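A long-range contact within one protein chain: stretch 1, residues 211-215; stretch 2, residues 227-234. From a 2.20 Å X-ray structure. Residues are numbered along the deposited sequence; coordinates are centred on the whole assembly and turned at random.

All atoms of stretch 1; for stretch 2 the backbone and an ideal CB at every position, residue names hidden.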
# COMPACT_ATOMS: atom_id res chain seq x y z
N SER A 211 10.32 2.61 -3.64
CA SER A 211 9.54 3.05 -2.47
C SER A 211 9.47 4.59 -2.61
O SER A 211 10.27 5.16 -3.34
CB SER A 211 10.29 2.70 -1.18
OG SER A 211 11.53 3.38 -1.11
N VAL A 212 8.45 5.23 -2.04
CA VAL A 212 8.34 6.69 -2.11
C VAL A 212 8.32 7.15 -0.64
O VAL A 212 7.74 6.45 0.21
CB VAL A 212 7.06 7.20 -2.82
CG1 VAL A 212 7.06 6.78 -4.28
CG2 VAL A 212 5.81 6.73 -2.10
N GLY A 213 8.96 8.28 -0.33
CA GLY A 213 8.98 8.75 1.04
C GLY A 213 9.70 10.07 1.20
O GLY A 213 9.97 10.76 0.21
N PHE A 214 10.09 10.39 2.44
CA PHE A 214 10.78 11.63 2.73
C PHE A 214 11.99 11.37 3.64
O PHE A 214 12.08 10.34 4.32
CB PHE A 214 9.88 12.60 3.53
CG PHE A 214 8.49 12.86 2.93
CD1 PHE A 214 7.40 12.08 3.29
CD2 PHE A 214 8.28 13.95 2.08
CE1 PHE A 214 6.12 12.36 2.82
CE2 PHE A 214 7.01 14.23 1.61
CZ PHE A 214 5.93 13.44 1.97
N SER A 215 12.87 12.36 3.70
CA SER A 215 14.06 12.31 4.53
C SER A 215 14.25 13.74 5.05
O SER A 215 13.83 14.72 4.38
CB SER A 215 15.30 11.81 3.75
OG SER A 215 16.04 12.85 3.11
N UNK A 227 8.99 19.11 9.52
CA UNK A 227 7.72 18.40 9.70
C UNK A 227 6.68 18.42 8.58
O UNK A 227 6.40 19.46 7.99
CB UNK A 227 7.05 18.97 10.95
N UNK A 228 6.08 17.26 8.33
CA UNK A 228 5.07 17.12 7.30
C UNK A 228 3.70 17.00 7.95
O UNK A 228 3.53 16.21 8.88
CB UNK A 228 5.36 15.91 6.41
N UNK A 229 2.74 17.77 7.43
CA UNK A 229 1.38 17.78 7.95
C UNK A 229 0.37 16.80 7.32
O UNK A 229 -0.56 16.34 7.99
CB UNK A 229 0.83 19.20 7.79
N UNK A 230 0.49 16.58 6.02
CA UNK A 230 -0.41 15.67 5.32
C UNK A 230 0.31 15.20 4.08
O UNK A 230 1.37 15.74 3.73
CB UNK A 230 -1.74 16.33 4.97
N UNK A 231 -0.31 14.27 3.36
CA UNK A 231 0.32 13.74 2.17
C UNK A 231 -0.68 13.03 1.29
O UNK A 231 -1.46 12.20 1.78
CB UNK A 231 1.46 12.79 2.55
N UNK A 232 -0.64 13.33 0.00
CA UNK A 232 -1.52 12.72 -0.98
C UNK A 232 -0.61 12.22 -2.11
O UNK A 232 0.32 12.94 -2.52
CB UNK A 232 -2.58 13.70 -1.48
N UNK A 233 -0.88 11.01 -2.62
CA UNK A 233 -0.07 10.42 -3.69
C UNK A 233 -0.89 9.53 -4.60
O UNK A 233 -1.70 8.73 -4.13
CB UNK A 233 1.09 9.62 -3.10
N UNK A 234 -0.63 9.62 -5.90
CA UNK A 234 -1.33 8.82 -6.87
C UNK A 234 -0.47 8.54 -8.11
O UNK A 234 0.22 9.45 -8.62
CB UNK A 234 -2.63 9.52 -7.27

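The two strands do not pair through their backbones: their axes come no closer than 9.7 Å, at 141° between N-to-C directions, so side chains must span the gap, at places reaching the backbone of the other strand. Stretch 1 offers Val212 and Phe214, both directed toward stretch 2, with Gly213 leaving a bare backbone between them and no charge anywhere in reach.

Position 227 has no atom of stretch 1 within 5.5 Å of its ideal CB, and this contact sets no demand there; the deposited residue is Glu227, whose side chain stays clear.

At position 228 the CA-to-CB bond points toward stretch 1 and the ideal CB lies 5.1 Å from CE1 of Phe214. The room left suits a short or medium apolar group, with valine, isoleucine, leucine or perhaps alanine as candidates. The deposited Val228, in the t rotamer, lays CG2 over one face of the Phe214 ring, while its CG1 comes 4.4 Å from Phe214 CZ.

Positions 229 and 230 are out of reach of stretch 1. The negative psi of 229, -37°, departs from the extended values around it, and neither ideal CB has an atom of stretch 1 within 5.5 Å, so neither residue is specified here. They are Leu229 and Asn230, the latter with its OD1 hydrogen-bonded elsewhere in the structure.

Position 231 is the demanding one. Its ideal CB sits 4.6 Å from Phe214 CZ, yet farther along stretch 1 lie the bare backbone of Gly213 and the methyls of Val212. A small residue could meet Phe214 but not span to Val212; a long apolar or flat aromatic side chain could do both. Trp231 does so with chi1 at t. The edge of Phe214 meets the indole face, with ring centroids 4.8 Å apart and planes at 60°, and Phe214 CE1 is 3.6 Å from Trp231 CD2. The far end of the indole reaches the other neighbours: CH2 lies 4.2 Å from Gly213 CA, and CZ2 packs 4.0 Å from Val212 CG2.

Position 232 is out of reach of stretch 1, leaving its choice to other surroundings; it is Tyr232.

Position 233 points toward stretch 1 again, but its ideal CB finds nothing within 5.5 Å. The target is the branched side chain of Val212, so a long apolar residue is called for: phenylalanine, leucine or methionine would be plausible. Phe233, also t, bridges the gap, bringing CE1 to 4.0 Å from Val212 CG1, with Val212 CG2 over one ring face.

Position 234 is out of reach and unconstrained by this contact; it holds Thr234.

Stretch 2, residues 227-234: EVLNWYFT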
# COMPACT_ATOMS: atom_id res chain seq x y z
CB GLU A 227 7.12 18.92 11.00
CG GLU A 227 8.04 18.61 12.16
CD GLU A 227 7.84 19.48 13.36
OE1 GLU A 227 7.54 18.95 14.43
OE2 GLU A 227 8.02 20.71 13.27
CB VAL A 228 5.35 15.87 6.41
CG1 VAL A 228 4.26 15.70 5.36
CG2 VAL A 228 6.72 16.00 5.72
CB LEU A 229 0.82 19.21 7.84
CG LEU A 229 1.47 20.29 8.70
CD1 LEU A 229 1.11 21.63 8.13
CD2 LEU A 229 1.04 20.18 10.15
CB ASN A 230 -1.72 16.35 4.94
CG ASN A 230 -1.51 17.73 4.35
OD1 ASN A 230 -0.77 17.91 3.37
ND2 ASN A 230 -2.13 18.73 4.96
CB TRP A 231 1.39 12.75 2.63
CG TRP A 231 2.25 12.13 1.57
CD1 TRP A 231 2.53 12.64 0.32
CD2 TRP A 231 3.03 10.94 1.71
NE1 TRP A 231 3.44 11.82 -0.32
CE2 TRP A 231 3.77 10.78 0.51
CE3 TRP A 231 3.19 9.99 2.73
CZ2 TRP A 231 4.65 9.71 0.31
CZ3 TRP A 231 4.07 8.93 2.53
CH2 TRP A 231 4.78 8.80 1.33
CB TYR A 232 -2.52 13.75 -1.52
CG TYR A 232 -3.19 13.31 -2.79
CD1 TYR A 232 -4.29 12.46 -2.76
CD2 TYR A 232 -2.72 13.75 -4.03
CE1 TYR A 232 -4.92 12.05 -3.94
CE2 TYR A 232 -3.33 13.35 -5.23
CZ TYR A 232 -4.43 12.50 -5.17
OH TYR A 232 -5.05 12.10 -6.35
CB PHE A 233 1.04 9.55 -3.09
CG PHE A 233 1.90 8.85 -4.11
CD1 PHE A 233 3.06 9.45 -4.59
CD2 PHE A 233 1.55 7.59 -4.61
CE1 PHE A 233 3.86 8.81 -5.55
CE2 PHE A 233 2.34 6.95 -5.57
CZ PHE A 233 3.50 7.56 -6.04
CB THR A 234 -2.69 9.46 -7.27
OG1 THR A 234 -3.28 8.75 -8.36
CG2 THR A 234 -2.50 10.85 -7.73
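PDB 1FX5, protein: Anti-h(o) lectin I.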